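Local coordinates for ABC transporter, substrate-binding protein (Clostridium perfringens, PDB 4EDP) that probably captures an extracellular solute and delivers it to an ABC importer, as a two-lobed member of the bacterial solute-binding protein family, at residues Ser118-Ala124 with Pro303-Glu307; Pro171-Thr175 with Lys214-Lys218; Thr266-Asn270 with Phe282-Ala286. All coordinates share one frame. Numbering follows the deposited sequence.

Contact 1 of 3, residues Ser118-Ala124 with Pro303-Glu307; sequences SEMNEKA and PVNKE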
ATOM      1  N   SER A 118      19.695  -5.236   0.039  1.00 15.66           N
ATOM      2  CA  SER A 118      19.951  -6.584   0.573  1.00 15.71           C
ATOM      3  C   SER A 118      19.259  -6.784   1.915  1.00 16.89           C
ATOM      4  O   SER A 118      19.017  -7.924   2.332  1.00 17.56           O
ATOM      5  CB  SER A 118      21.451  -6.869   0.732  1.00 17.99           C
ATOM      6  OG  SER A 118      22.038  -6.138   1.816  1.00 17.13           O
ATOM      7  N   GLU A 119      18.923  -5.685   2.581  1.00 15.29           N
ATOM      8  CA  GLU A 119      18.296  -5.755   3.899  1.00 16.58           C
ATOM      9  C   GLU A 119      16.762  -5.757   3.868  1.00 16.25           C
ATOM     10  O   GLU A 119      16.121  -5.859   4.905  1.00 17.27           O
ATOM     11  CB  GLU A 119      18.848  -4.615   4.776  1.00 16.39           C
ATOM     12  CG  GLU A 119      20.342  -4.756   5.023  1.00 22.29           C
ATOM     13  CD  GLU A 119      20.979  -3.600   5.787  1.00 28.30           C
ATOM     14  OE1 GLU A 119      20.289  -2.684   6.286  1.00 27.00           O
ATOM     15  OE2 GLU A 119      22.215  -3.614   5.875  1.00 32.90           O
ATOM     16  N   MET A 120      16.174  -5.692   2.680  1.00 15.24           N
ATOM     17  CA  MET A 120      14.726  -5.691   2.538  1.00 14.39           C
ATOM     18  C   MET A 120      14.155  -7.045   2.939  1.00 14.53           C
ATOM     19  O   MET A 120      14.818  -8.078   2.773  1.00 13.17           O
ATOM     20  CB  MET A 120      14.338  -5.342   1.092  1.00 14.66           C
ATOM     21  CG  MET A 120      14.618  -3.851   0.754  1.00 17.31           C
ATOM     22  SD  MET A 120      14.513  -3.390  -0.992  1.00 19.23           S
ATOM     23  CE  MET A 120      12.733  -3.506  -1.278  1.00 15.64           C
ATOM     24  N   ASN A 121      12.945  -7.049   3.490  1.00 13.29           N
ATOM     25  CA  ASN A 121      12.319  -8.312   3.869  1.00 13.75           C
ATOM     26  C   ASN A 121      11.944  -9.039   2.571  1.00 14.63           C
ATOM     27  O   ASN A 121      11.878  -8.415   1.519  1.00 11.73           O
ATOM     28  CB  ASN A 121      11.153  -8.102   4.843  1.00 15.45           C
ATOM     29  CG  ASN A 121      10.010  -7.318   4.253  1.00 14.44           C
ATOM     30  OD1 ASN A 121       9.453  -7.685   3.214  1.00 15.65           O
ATOM     31  ND2 ASN A 121       9.579  -6.279   4.974  1.00 15.48           N
ATOM     32  N   GLU A 122      11.727 -10.351   2.651  1.00 15.51           N
ATOM     33  CA  GLU A 122      11.451 -11.155   1.468  1.00 17.93           C
ATOM     34  C   GLU A 122      10.258 -10.674   0.645  1.00 16.41           C
ATOM     35  O   GLU A 122      10.300 -10.733  -0.582  1.00 17.57           O
ATOM     36  CB  GLU A 122      11.231 -12.609   1.855  1.00 20.59           C
ATOM     37  CG  GLU A 122      11.056 -13.505   0.642  1.00 28.19           C
ATOM     38  CD  GLU A 122      10.654 -14.910   0.987  1.00 36.57           C
ATOM     39  OE1 GLU A 122      10.903 -15.328   2.130  1.00 40.51           O
ATOM     40  OE2 GLU A 122      10.091 -15.598   0.096  1.00 43.33           O
ATOM     41  N   LYS A 123       9.189 -10.216   1.293  1.00 14.92           N
ATOM     42  CA  LYS A 123       8.037  -9.716   0.538  1.00 14.58           C
ATOM     43  C   LYS A 123       8.364  -8.440  -0.259  1.00 13.81           C
ATOM     44  O   LYS A 123       7.997  -8.323  -1.439  1.00 12.57           O
ATOM     45  CB  LYS A 123       6.831  -9.471   1.445  1.00 14.63           C
ATOM     46  CG  LYS A 123       6.402 -10.665   2.235  1.00 18.24           C
ATOM     47  CD  LYS A 123       6.030 -11.835   1.390  1.00 21.26           C
ATOM     48  CE  LYS A 123       5.728 -13.022   2.283  1.00 26.08           C
ATOM     49  NZ  LYS A 123       5.454 -14.224   1.490  1.00 29.41           N
ATOM     50  N   ALA A 124       9.028  -7.491   0.392  1.00 13.14           N
ATOM     51  CA  ALA A 124       9.415  -6.232  -0.251  1.00 13.08           C
ATOM     52  C   ALA A 124      10.402  -6.507  -1.399  1.00 12.36           C
ATOM     53  O   ALA A 124      10.438  -5.763  -2.384  1.00 13.18           O
ATOM     54  CB  ALA A 124      10.006  -5.233   0.811  1.00 12.63           C
ATOM     55  N   PRO A 303       8.409  -0.298   8.095  1.00 15.34           N
ATOM     56  CA  PRO A 303       9.686  -0.529   7.436  1.00 15.40           C
ATOM     57  C   PRO A 303       9.744  -1.721   6.513  1.00 14.30           C
ATOM     58  O   PRO A 303       9.014  -2.707   6.695  1.00 15.08           O
ATOM     59  CB  PRO A 303      10.627  -0.755   8.606  1.00 16.06           C
ATOM     60  CG  PRO A 303       9.749  -1.364   9.671  1.00 17.60           C
ATOM     61  CD  PRO A 303       8.447  -0.653   9.525  1.00 15.06           C
ATOM     62  N   VAL A 304      10.586  -1.608   5.491  1.00 14.85           N
ATOM     63  CA  VAL A 304      10.863  -2.746   4.607  1.00 13.69           C
ATOM     64  C   VAL A 304      12.235  -3.335   4.974  1.00 15.04           C
ATOM     65  O   VAL A 304      12.568  -4.442   4.545  1.00 15.30           O
ATOM     66  CB  VAL A 304      10.846  -2.389   3.100  1.00 14.06           C
ATOM     67  CG1 VAL A 304       9.441  -1.917   2.665  1.00 13.24           C
ATOM     68  CG2 VAL A 304      11.919  -1.331   2.754  1.00 11.55           C
ATOM     69  N   ASN A 305      13.029  -2.605   5.767  1.00 15.81           N
ATOM     70  CA  ASN A 305      14.340  -3.075   6.170  1.00 17.17           C
ATOM     71  C   ASN A 305      14.172  -3.997   7.375  1.00 18.76           C
ATOM     72  O   ASN A 305      13.732  -3.556   8.431  1.00 18.22           O
ATOM     73  CB  ASN A 305      15.277  -1.878   6.474  1.00 17.96           C
ATOM     74  CG  ASN A 305      16.694  -2.300   6.817  1.00 18.35           C
ATOM     75  OD1 ASN A 305      16.914  -3.240   7.597  1.00 20.50           O
ATOM     76  ND2 ASN A 305      17.680  -1.553   6.291  1.00 17.59           N
ATOM     77  N   LYS A 306      14.514  -5.278   7.202  1.00 18.53           N
ATOM     78  CA  LYS A 306      14.346  -6.274   8.265  1.00 20.38           C
ATOM     79  C   LYS A 306      15.291  -6.122   9.455  1.00 20.77           C
ATOM     80  O   LYS A 306      15.139  -6.829  10.463  1.00 22.78           O
ATOM     81  CB  LYS A 306      14.454  -7.702   7.683  1.00 20.71           C
ATOM     82  CG  LYS A 306      15.806  -8.082   7.167  1.00 24.98           C
ATOM     83  CD  LYS A 306      15.745  -9.421   6.423  1.00 29.41           C
ATOM     84  CE  LYS A 306      17.087  -9.754   5.816  1.00 33.94           C
ATOM     85  NZ  LYS A 306      17.087 -11.100   5.167  1.00 35.15           N
ATOM     86  N   GLU A 307      16.256  -5.218   9.367  1.00 20.99           N
ATOM     87  CA  GLU A 307      17.208  -5.037  10.458  1.00 24.35           C
ATOM     88  C   GLU A 307      16.843  -3.954  11.461  1.00 25.07           C
ATOM     89  O   GLU A 307      17.561  -3.761  12.445  1.00 26.40           O
ATOM     90  CB  GLU A 307      18.575  -4.677   9.881  1.00 25.30           C
ATOM     91  CG  GLU A 307      19.081  -5.656   8.831  1.00 30.29           C
ATOM     92  CD  GLU A 307      19.306  -7.049   9.382  1.00 38.77           C
ATOM     93  OE1 GLU A 307      19.334  -7.200  10.623  1.00 43.89           O
ATOM     94  OE2 GLU A 307      19.469  -7.994   8.571  1.00 44.10           O
TER
HETATM   95  O   HOH W   1      10.754  -5.468   7.158  1.00 29.20           O

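Contact 2 of 3, residues Pro171-Thr175 with Lys214-Lys218; sequences PDITT and KTYSK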
ATOM      1  N   PRO A 171     -13.375  -2.166   0.951  1.00 12.93           N
ATOM      2  CA  PRO A 171     -12.815  -1.072   0.189  1.00 13.54           C
ATOM      3  C   PRO A 171     -13.271  -1.098  -1.256  1.00 13.33           C
ATOM      4  O   PRO A 171     -13.410  -2.181  -1.854  1.00 14.29           O
ATOM      5  CB  PRO A 171     -11.301  -1.328   0.272  1.00 13.49           C
ATOM      6  CG  PRO A 171     -11.189  -2.778   0.426  1.00 14.90           C
ATOM      7  CD  PRO A 171     -12.342  -3.145   1.331  1.00 13.52           C
ATOM      8  N   ASP A 172     -13.502   0.080  -1.824  1.00 12.86           N
ATOM      9  CA  ASP A 172     -13.942   0.156  -3.203  1.00 13.83           C
ATOM     10  C   ASP A 172     -12.795  -0.218  -4.135  1.00 13.99           C
ATOM     11  O   ASP A 172     -11.609  -0.111  -3.772  1.00 13.30           O
ATOM     12  CB  ASP A 172     -14.429   1.560  -3.548  1.00 15.53           C
ATOM     13  CG  ASP A 172     -15.119   1.606  -4.890  1.00 21.16           C
ATOM     14  OD1 ASP A 172     -16.074   0.826  -5.093  1.00 23.13           O
ATOM     15  OD2 ASP A 172     -14.692   2.411  -5.736  1.00 29.98           O
ATOM     16  N   ILE A 173     -13.152  -0.659  -5.331  1.00 15.33           N
ATOM     17  CA  ILE A 173     -12.164  -1.070  -6.335  1.00 16.11           C
ATOM     18  C   ILE A 173     -11.147   0.016  -6.667  1.00 17.30           C
ATOM     19  O   ILE A 173      -9.997  -0.301  -7.003  1.00 17.48           O
ATOM     20  CB  ILE A 173     -12.866  -1.548  -7.627  1.00 16.59           C
ATOM     21  CG1 ILE A 173     -11.871  -2.239  -8.568  1.00 16.38           C
ATOM     22  CG2 ILE A 173     -13.603  -0.385  -8.310  1.00 16.38           C
ATOM     23  CD1 ILE A 173     -11.188  -3.517  -7.944  1.00 16.45           C
ATOM     24  N   THR A 174     -11.541   1.286  -6.553  1.00 17.05           N
ATOM     25  CA  THR A 174     -10.657   2.414  -6.871  1.00 19.34           C
ATOM     26  C   THR A 174      -9.682   2.827  -5.760  1.00 19.17           C
ATOM     27  O   THR A 174      -8.888   3.746  -5.947  1.00 20.68           O
ATOM     28  CB  THR A 174     -11.496   3.673  -7.260  1.00 20.63           C
ATOM     29  OG1 THR A 174     -12.332   4.059  -6.161  1.00 24.20           O
ATOM     30  CG2 THR A 174     -12.362   3.384  -8.471  1.00 23.22           C
ATOM     31  N   THR A 175      -9.731   2.143  -4.624  1.00 17.49           N
ATOM     32  CA  THR A 175      -8.884   2.454  -3.472  1.00 16.52           C
ATOM     33  C   THR A 175      -7.666   1.553  -3.473  1.00 15.65           C
ATOM     34  O   THR A 175      -7.601   0.573  -4.220  1.00 13.94           O
ATOM     35  CB  THR A 175      -9.617   2.208  -2.137  1.00 16.77           C
ATOM     36  OG1 THR A 175      -9.853   0.803  -1.977  1.00 17.07           O
ATOM     37  CG2 THR A 175     -10.949   2.993  -2.076  1.00 18.72           C
ATOM     38  N   LYS A 214     -21.710  -1.090   2.573  1.00 18.49           N
ATOM     39  CA  LYS A 214     -21.191  -0.177   1.575  1.00 21.20           C
ATOM     40  C   LYS A 214     -19.743  -0.460   1.250  1.00 19.27           C
ATOM     41  O   LYS A 214     -19.030  -1.135   2.008  1.00 16.57           O
ATOM     42  CB  LYS A 214     -21.314   1.278   2.000  1.00 25.24           C
ATOM     43  CG  LYS A 214     -20.388   1.678   3.119  1.00 27.55           C
ATOM     44  CD  LYS A 214     -20.521   3.169   3.421  1.00 34.52           C
ATOM     45  CE  LYS A 214     -20.150   4.036   2.220  1.00 37.99           C
ATOM     46  NZ  LYS A 214     -20.175   5.478   2.593  1.00 40.74           N
ATOM     47  N   THR A 215     -19.336   0.045   0.085  1.00 18.49           N
ATOM     48  CA  THR A 215     -17.959  -0.029  -0.345  1.00 19.48           C
ATOM     49  C   THR A 215     -17.492   1.364   0.054  1.00 21.67           C
ATOM     50  O   THR A 215     -18.254   2.341  -0.069  1.00 26.70           O
ATOM     51  CB  THR A 215     -17.835  -0.341  -1.850  1.00 20.89           C
ATOM     52  OG1 THR A 215     -18.434   0.712  -2.604  1.00 23.61           O
ATOM     53  CG2 THR A 215     -18.553  -1.635  -2.183  1.00 18.93           C
ATOM     54  N   TYR A 216     -16.299   1.484   0.609  1.00 19.53           N
ATOM     55  CA  TYR A 216     -15.840   2.771   1.076  1.00 20.46           C
ATOM     56  C   TYR A 216     -14.594   3.220   0.352  1.00 22.22           C
ATOM     57  O   TYR A 216     -13.816   2.412  -0.152  1.00 20.63           O
ATOM     58  CB  TYR A 216     -15.590   2.741   2.592  1.00 19.97           C
ATOM     59  CG  TYR A 216     -14.422   1.876   2.998  1.00 17.44           C
ATOM     60  CD1 TYR A 216     -13.138   2.400   3.051  1.00 21.55           C
ATOM     61  CD2 TYR A 216     -14.590   0.543   3.323  1.00 17.16           C
ATOM     62  CE1 TYR A 216     -12.059   1.617   3.417  1.00 23.29           C
ATOM     63  CE2 TYR A 216     -13.501  -0.259   3.674  1.00 15.42           C
ATOM     64  CZ  TYR A 216     -12.242   0.290   3.730  1.00 19.56           C
ATOM     65  OH  TYR A 216     -11.136  -0.473   4.087  1.00 20.53           O
ATOM     66  N   SER A 217     -14.242   4.461   0.683  0.50 25.26           N
ATOM     67  CA  SER A 217     -13.013   5.097   0.216  0.50 27.46           C
ATOM     68  C   SER A 217     -12.300   5.856   1.354  0.50 28.80           C
ATOM     69  O   SER A 217     -11.083   6.054   1.308  0.50 29.27           O
ATOM     70  CB  SER A 217     -13.314   6.038  -0.943  0.50 29.26           C
ATOM     71  OG  SER A 217     -13.815   5.308  -2.053  0.50 31.68           O
ATOM     72  N   LYS A 218     -13.041   6.256   2.387  0.50 28.87           N
ATOM     73  CA  LYS A 218     -12.443   7.025   3.488  0.50 29.96           C
ATOM     74  C   LYS A 218     -12.397   6.319   4.839  0.50 29.00           C
ATOM     75  O   LYS A 218     -13.397   5.764   5.308  0.50 28.84           O
ATOM     76  CB  LYS A 218     -13.161   8.369   3.662  0.50 31.37           C
ATOM     77  CG  LYS A 218     -13.078   9.274   2.453  0.50 33.34           C
ATOM     78  CD  LYS A 218     -13.644  10.653   2.743  0.50 36.21           C
ATOM     79  CE  LYS A 218     -15.098  10.610   3.164  0.50 36.50           C
ATOM     80  NZ  LYS A 218     -15.615  11.999   3.402  0.50 40.60           N
TER
HETATM   81  O   HOH W   2     -19.008   0.581  -5.510  1.00 51.09           O

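Contact 3 of 3, residues Thr266-Asn270 with Phe282-Ala286; sequences TININ and FINYA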
ATOM      1  N   THR A 266       6.888   2.976  -3.590  1.00 12.79           N
ATOM      2  CA  THR A 266       8.221   2.779  -4.114  1.00 13.79           C
ATOM      3  C   THR A 266       8.880   4.077  -4.548  1.00 14.55           C
ATOM      4  O   THR A 266       8.219   5.100  -4.677  1.00 13.45           O
ATOM      5  CB  THR A 266       8.169   1.866  -5.368  1.00 13.58           C
ATOM      6  OG1 THR A 266       7.516   2.544  -6.447  1.00 13.07           O
ATOM      7  CG2 THR A 266       7.458   0.535  -5.075  1.00 12.19           C
ATOM      8  N   ILE A 267      10.190   4.023  -4.780  1.00 13.95           N
ATOM      9  CA  ILE A 267      10.936   5.189  -5.273  1.00 14.78           C
ATOM     10  C   ILE A 267      11.623   4.773  -6.566  1.00 14.37           C
ATOM     11  O   ILE A 267      12.353   3.773  -6.598  1.00 15.99           O
ATOM     12  CB  ILE A 267      12.048   5.678  -4.314  1.00 14.71           C
ATOM     13  CG1 ILE A 267      11.527   5.876  -2.903  1.00 19.24           C
ATOM     14  CG2 ILE A 267      12.698   6.974  -4.859  1.00 17.12           C
ATOM     15  CD1 ILE A 267      12.620   6.172  -1.877  1.00 19.73           C
ATOM     16  N   ASN A 268      11.377   5.539  -7.622  1.00 14.86           N
ATOM     17  CA  ASN A 268      11.968   5.322  -8.937  1.00 15.19           C
ATOM     18  C   ASN A 268      12.871   6.462  -9.378  1.00 16.94           C
ATOM     19  O   ASN A 268      12.724   7.615  -8.919  1.00 16.55           O
ATOM     20  CB  ASN A 268      10.845   5.169  -9.968  1.00 15.37           C
ATOM     21  CG  ASN A 268      10.315   3.784 -10.020  1.00 15.80           C
ATOM     22  OD1 ASN A 268      10.895   2.932 -10.696  1.00 15.27           O
ATOM     23  ND2 ASN A 268       9.186   3.536  -9.328  1.00 12.03           N
ATOM     24  N   ILE A 269      13.807   6.139 -10.259  1.00 16.18           N
ATOM     25  CA  ILE A 269      14.677   7.133 -10.848  1.00 17.62           C
ATOM     26  C   ILE A 269      14.124   7.476 -12.229  1.00 18.95           C
ATOM     27  O   ILE A 269      13.908   6.598 -13.066  1.00 18.19           O
ATOM     28  CB  ILE A 269      16.141   6.644 -11.006  1.00 17.53           C
ATOM     29  CG1 ILE A 269      16.758   6.351  -9.638  1.00 18.04           C
ATOM     30  CG2 ILE A 269      16.971   7.709 -11.728  1.00 18.53           C
ATOM     31  CD1 ILE A 269      18.238   5.906  -9.685  1.00 19.67           C
ATOM     32  N   ASN A 270      13.865   8.755 -12.466  1.00 19.98           N
ATOM     33  CA  ASN A 270      13.345   9.174 -13.768  1.00 21.30           C
ATOM     34  C   ASN A 270      14.389   9.037 -14.864  1.00 22.05           C
ATOM     35  O   ASN A 270      15.546   9.389 -14.699  1.00 22.35           O
ATOM     36  CB  ASN A 270      12.780  10.588 -13.721  1.00 22.42           C
ATOM     37  CG  ASN A 270      11.621  10.694 -12.797  1.00 21.26           C
ATOM     38  OD1 ASN A 270      11.743  10.407 -11.601  1.00 22.11           O
ATOM     39  ND2 ASN A 270      10.470  11.125 -13.328  1.00 22.91           N
ATOM     40  N   PHE A 282      20.506   8.412  -2.959  1.00 20.00           N
ATOM     41  CA  PHE A 282      19.335   8.717  -2.179  1.00 19.59           C
ATOM     42  C   PHE A 282      18.455   7.493  -1.918  1.00 17.69           C
ATOM     43  O   PHE A 282      17.976   7.306  -0.789  1.00 18.32           O
ATOM     44  CB  PHE A 282      18.486   9.820  -2.806  1.00 20.76           C
ATOM     45  CG  PHE A 282      17.309  10.175  -1.959  1.00 20.98           C
ATOM     46  CD1 PHE A 282      17.413  11.139  -0.984  1.00 21.49           C
ATOM     47  CD2 PHE A 282      16.126   9.485  -2.084  1.00 21.20           C
ATOM     48  CE1 PHE A 282      16.345  11.430  -0.159  1.00 23.37           C
ATOM     49  CE2 PHE A 282      15.043   9.779  -1.270  1.00 22.31           C
ATOM     50  CZ  PHE A 282      15.151  10.751  -0.312  1.00 21.14           C
ATOM     51  N   ILE A 283      18.239   6.662  -2.931  1.00 16.73           N
ATOM     52  CA  ILE A 283      17.402   5.460  -2.745  1.00 14.67           C
ATOM     53  C   ILE A 283      18.065   4.548  -1.723  1.00 15.06           C
ATOM     54  O   ILE A 283      17.407   4.012  -0.813  1.00 15.16           O
ATOM     55  CB  ILE A 283      17.108   4.743  -4.080  1.00 13.32           C
ATOM     56  CG1 ILE A 283      16.270   5.654  -4.983  1.00 16.01           C
ATOM     57  CG2 ILE A 283      16.393   3.375  -3.840  1.00 12.22           C
ATOM     58  CD1 ILE A 283      15.900   5.062  -6.361  1.00 16.95           C
ATOM     59  N   ASN A 284      19.380   4.383  -1.851  1.00 17.34           N
ATOM     60  CA  ASN A 284      20.137   3.561  -0.913  1.00 17.61           C
ATOM     61  C   ASN A 284      19.997   4.110   0.510  1.00 17.50           C
ATOM     62  O   ASN A 284      19.848   3.355   1.477  1.00 17.09           O
ATOM     63  CB  ASN A 284      21.607   3.480  -1.317  1.00 18.77           C
ATOM     64  CG  ASN A 284      22.364   2.449  -0.519  1.00 20.30           C
ATOM     65  OD1 ASN A 284      21.980   1.283  -0.468  1.00 17.81           O
ATOM     66  ND2 ASN A 284      23.461   2.865   0.088  1.00 20.75           N
ATOM     67  N   TYR A 285      20.018   5.435   0.633  1.00 18.05           N
ATOM     68  CA  TYR A 285      19.826   6.107   1.913  1.00 18.36           C
ATOM     69  C   TYR A 285      18.422   5.860   2.473  1.00 18.14           C
ATOM     70  O   TYR A 285      18.264   5.539   3.667  1.00 17.69           O
ATOM     71  CB  TYR A 285      20.096   7.603   1.708  1.00 18.54           C
ATOM     72  CG  TYR A 285      19.586   8.562   2.755  1.00 20.14           C
ATOM     73  CD1 TYR A 285      20.318   8.836   3.912  1.00 24.02           C
ATOM     74  CD2 TYR A 285      18.411   9.263   2.544  1.00 21.15           C
ATOM     75  CE1 TYR A 285      19.851   9.765   4.867  1.00 22.14           C
ATOM     76  CE2 TYR A 285      17.940  10.181   3.478  1.00 22.47           C
ATOM     77  CZ  TYR A 285      18.662  10.421   4.635  1.00 23.31           C
ATOM     78  OH  TYR A 285      18.180  11.334   5.549  1.00 25.53           O
ATOM     79  N   ALA A 286      17.406   5.968   1.612  1.00 17.39           N
ATOM     80  CA  ALA A 286      16.010   5.767   2.042  1.00 17.07           C
ATOM     81  C   ALA A 286      15.749   4.343   2.580  1.00 16.69           C
ATOM     82  O   ALA A 286      14.857   4.135   3.418  1.00 15.50           O
ATOM     83  CB  ALA A 286      15.040   6.100   0.900  1.00 16.87           C
TER

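Contact 1 of 3, residues Ser118-Ala124 with Pro303-Glu307
Backbone hydrogen bonds set the register here. Lys306 N donates to Glu119 O (2.9 Å, 161°) and Asn121 N to Val304 O (2.8 Å, 144°), flanking a single bridge between Met120 and Asn305, whose CA atoms lie 4.5 Å apart. Two longer CA-H...O contacts accompany them, the closer being Met120 CA to Val304 O at 3.2 Å. Side-chain polarity adds a second layer: Asn305 ND2 gives a 2.8 Å hydrogen bond to Glu119 OE1, while Asn305 OD1 closes an Asx turn onto Glu307 N (2.7 Å). Asn121 OD1 accepts from Ala124 N (2.9 Å) in an Asx motif, and one water joins Asn121 ND2 (2.6 Å) to Pro303 O (3.3 Å). The apolar part is small, with Ala124 CB 3.7 Å from Val304 CB and Met120 CG 4.2 Å from Val304 CG2. The contact thus joins the connection leading into helix 125-130 to the loop that follows helix 289-299: Met120 packs on helix 125-130, Ala124 meets Phe264 of strand 262-269, and Gln292 of helix 289-299 accepts from Val304 N and Asn305 N.

Contact 2 of 3, residues Pro171-Thr175 with Lys214-Lys218
Tyr216 adopts a p rotamer (chi1 68°, chi2 88°) that sets its ring against Pro171: Pro171 CA lies 3.9 Å from the ring centroid and 20° off its normal, a CH-pi contact, and Pro171 CD approaches Tyr216 CE2 at 3.9 Å. The Tyr216 hydroxyl is hydrogen-bonded to Val235 O. Asp172, in the t rotamer (chi1 -170°), directs its carboxylate two ways. Its OD2 accepts from Thr174 OG1 at 2.9 Å, while a water 3.0 Å from both Asp172 OD1 and Thr215 OG1 spans the segments. Thr175, in the p rotamer, returns OG1 to Asp172 O (2.7 Å), bracing the type I turn Asp172-Thr175, and lays CG2 3.5 Å from Tyr216 O. Tyr216 O also accepts from Asp172 N (2.9 Å, 158°), continuing the parallel pairing marked by the Pro171-Tyr216 bridge. These are the adjacent C-terminal strand ends of a beta-alpha-beta crossover, in which helices 178-189, 193-196 and 199-208 link strands 168-171 and 212-216; helix 332-350 contributes Trp346, which touches Thr215, and helix 219-227 packs Leu222 on Tyr216.

Contact 3 of 3, residues Thr266-Asn270 with Phe282-Ala286
Interlocking isoleucines dominate this seam, whose side-chain contacts are all apolar and which has no hydrogen bond across it. The Ile283 side chain is the main projection from the helix: its CD1 fits between the two strand isoleucines, 3.6 Å from Ile269 CG1 and 3.8 Å from Ile267 O, while Ile283 CG1 rests 3.8 Å from Ile267 CG2. The strand answers with Ile267, whose CD1 enters the hollow between two side chains one helical turn apart, 3.7 Å from Ala286 CB and 4.4 Å from Phe282 CE2, where it meets the ring edge. The small methyl of Ala286 allows that approach. Axes of the segments run nearly antiparallel, at 167°, with a closest approach of 9.7 Å, as expected for a helix folded back along the strand preceding it; the nearest CA pair, Ile267 and Ile283, is 6.9 Å apart. Strand 262-269 lies beside strand 89-93, whose Ile89 and Tyr91 touch both Ile267 and Phe282. Asn268, pointing away from the helix, packs on Ala97 of helix 94-103, so the strand is covered on both faces.

Overall arrangement
From the N terminus, strands 37-41, 65-69 and 89-93 start one lobe, and contact 1 opens soon afterwards at 118-124. The chain then crosses to the other lobe, where contact 2 opens at 171-175 and closes at 214-218. Returning along strand 262-269, it opens contact 3 and closes it after 11 intervening residues, before contact 1 closes at 303-307. Contacts 2 and 3 therefore follow in series, both nested inside the long loop of contact 1, and none cross. Contacts 1 and 3 share the first lobe, with centres about 15 Å apart; contact 2 lies about 30 Å from contact 3 between centres, on the opposite side of the chain's centre, as suits a two-lobed binding protein.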